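Local coordinates for chromosome replication initiation protein (PDB 2VN2), which probably takes part in primosome assembly at the start of chromosome replication, this chain being the N-terminal domain of the longer DnaD protein, at residues Gly13-Pro18 with His40-Phe45. Residues are numbered along the deposited sequence; the frame is centred on the assembly and turned at random.
Sequences GSIAVP and HMQSFF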
loop_
_atom_site.group_PDB
_atom_site.type_symbol
_atom_site.label_atom_id
_atom_site.label_comp_id
_atom_site.label_asym_id
_atom_site.label_seq_id
_atom_site.Cartn_x
_atom_site.Cartn_y
_atom_site.Cartn_z
ATOM N N GLY A 13 8.299 -1.565 -5.278
ATOM C CA GLY A 13 7.248 -1.341 -4.332
ATOM C C GLY A 13 6.558 0.006 -4.288
ATOM O O GLY A 13 6.720 0.843 -5.154
ATOM N N SER A 14 5.779 0.167 -3.247
ATOM C CA SER A 14 4.729 1.171 -3.145
ATOM C C SER A 14 4.730 1.673 -1.753
ATOM O O SER A 14 5.052 0.915 -0.870
ATOM C CB SER A 14 3.396 0.548 -3.485
ATOM O OG SER A 14 3.382 0.439 -4.907
ATOM N N ILE A 15 4.349 2.938 -1.598
ATOM C CA ILE A 15 4.047 3.638 -0.338
ATOM C C ILE A 15 2.506 3.555 -0.236
ATOM O O ILE A 15 1.783 3.773 -1.237
ATOM C CB ILE A 15 4.716 5.067 -0.316
ATOM C CG1 ILE A 15 5.980 5.037 0.544
ATOM C CG2 ILE A 15 3.976 6.170 0.430
ATOM C CD1 ILE A 15 7.255 4.995 -0.257
ATOM N N ALA A 16 2.013 3.089 0.913
ATOM C CA ALA A 16 0.588 2.997 1.148
ATOM C C ALA A 16 0.193 4.310 1.794
ATOM O O ALA A 16 0.671 4.562 2.926
ATOM C CB ALA A 16 0.257 1.857 2.061
ATOM N N VAL A 17 -0.626 5.130 1.090
ATOM C CA VAL A 17 -1.050 6.400 1.584
ATOM C C VAL A 17 -2.460 6.267 2.178
ATOM O O VAL A 17 -3.438 6.082 1.455
ATOM C CB VAL A 17 -1.092 7.393 0.457
ATOM C CG1 VAL A 17 -1.722 8.716 0.875
ATOM C CG2 VAL A 17 0.361 7.667 -0.021
ATOM N N PRO A 18 -2.591 6.398 3.515
ATOM C CA PRO A 18 -3.933 6.213 4.044
ATOM C C PRO A 18 -4.946 7.196 3.503
ATOM O O PRO A 18 -4.692 8.352 3.477
ATOM C CB PRO A 18 -3.793 6.447 5.581
ATOM C CG PRO A 18 -2.172 6.416 5.819
ATOM C CD PRO A 18 -1.529 6.684 4.520
ATOM N N HIS A 40 7.641 11.517 0.909
ATOM C CA HIS A 40 9.133 11.201 0.742
ATOM C C HIS A 40 9.766 10.728 2.089
ATOM O O HIS A 40 10.576 9.800 2.061
ATOM C CB HIS A 40 10.010 12.275 0.146
ATOM C CG HIS A 40 9.668 12.666 -1.256
ATOM N ND1 HIS A 40 10.006 11.915 -2.357
ATOM C CD2 HIS A 40 9.012 13.749 -1.730
ATOM C CE1 HIS A 40 9.569 12.514 -3.449
ATOM N NE2 HIS A 40 8.961 13.628 -3.091
ATOM N N MET A 41 9.453 11.365 3.232
ATOM C CA MET A 41 10.012 10.892 4.503
ATOM C C MET A 41 9.599 9.512 4.769
ATOM O O MET A 41 10.437 8.785 5.122
ATOM C CB MET A 41 9.682 11.677 5.766
ATOM C CG MET A 41 10.216 13.203 5.801
ATOM S SD MET A 41 9.379 14.223 7.134
ATOM C CE MET A 41 9.358 12.943 8.302
ATOM N N GLN A 42 8.334 9.134 4.596
ATOM C CA GLN A 42 7.939 7.712 4.823
ATOM C C GLN A 42 8.841 6.749 4.024
ATOM O O GLN A 42 9.338 5.742 4.513
ATOM C CB GLN A 42 6.487 7.457 4.464
ATOM C CG GLN A 42 6.027 6.026 4.821
ATOM C CD GLN A 42 4.657 5.698 4.201
ATOM O OE1 GLN A 42 3.814 6.629 3.908
ATOM N NE2 GLN A 42 4.419 4.366 3.925
ATOM N N SER A 43 9.080 7.131 2.787
ATOM C CA SER A 43 9.841 6.336 1.833
ATOM C C SER A 43 11.309 6.109 2.253
ATOM O O SER A 43 11.853 5.024 2.075
ATOM C CB SER A 43 9.780 7.083 0.493
ATOM O OG SER A 43 10.437 6.359 -0.510
ATOM N N PHE A 44 11.958 7.160 2.721
ATOM C CA PHE A 44 13.237 7.100 3.482
ATOM C C PHE A 44 13.191 6.196 4.738
ATOM O O PHE A 44 14.112 5.397 4.941
ATOM C CB PHE A 44 13.723 8.508 3.855
ATOM C CG PHE A 44 14.471 9.218 2.755
ATOM C CD1 PHE A 44 15.689 8.752 2.293
ATOM C CD2 PHE A 44 13.971 10.355 2.191
ATOM C CE1 PHE A 44 16.373 9.411 1.243
ATOM C CE2 PHE A 44 14.643 11.046 1.154
ATOM C CZ PHE A 44 15.809 10.589 0.687
ATOM N N PHE A 45 12.159 6.320 5.594
ATOM C CA PHE A 45 12.027 5.436 6.781
ATOM C C PHE A 45 11.991 3.967 6.322
ATOM O O PHE A 45 12.480 3.090 7.003
ATOM C CB PHE A 45 10.695 5.627 7.563
ATOM C CG PHE A 45 10.486 7.012 8.137
ATOM C CD1 PHE A 45 11.582 7.926 8.281
ATOM C CD2 PHE A 45 9.224 7.374 8.590
ATOM C CE1 PHE A 45 11.394 9.121 8.789
ATOM C CE2 PHE A 45 9.017 8.574 9.135
ATOM C CZ PHE A 45 10.097 9.455 9.230
#
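A chi1 of -175° sets CG of Q42 opposite the backbone N and beside the carbonyl carbon, and the extended chain beyond it lays the amide alongside I15. The two side chains run past each other in opposite directions, I15 reaching for the helix while Q42 reaches for the strand. The evidence lies in which atoms meet: CG2 of I15 comes 3.5 Å from OE1 of Q42, and CG1 of I15 lies 3.8 Å from NE2 of Q42, so both branches of the isoleucine touch the carboxamide. Further out, CD1 of I15 ends against S43, 3.4 Å from its CB, a carbon pair closer than normal van der Waals contact. Chi1 and chi2 of I15, -102° and 103°, both depart from staggered values, consistent with a side chain fitted into a tight site. Q42 NE2 stands 3.9 Å from A16 O, a separation too long to count as a bond; its hydrogen-bond partner is instead E46 OE2, just beyond 40-45 on the chain, which would help fix the rotation of the amide. The contact is van der Waals packing of an isoleucine against an amide and a serine, OG included. Shortening I15 to an alanine here is likely to open a gap beside S43 and leave the Q42 amide without its aliphatic wall. The segment axes come within 9.3 Å, with the strand running obliquely against the direction of the helix. Strand 14-18 pairs antiparallel with a strand of the second subunit, where I15 also packs on K19 of that subunit, so the contact ties an intersubunit sheet to helix 32-45 of the DnaD N-terminal domain, consistent with a winged-helix fold; on that helix, F44 packs against helix 54-59 and M41 and F45 meet Y97 of strand 97-98.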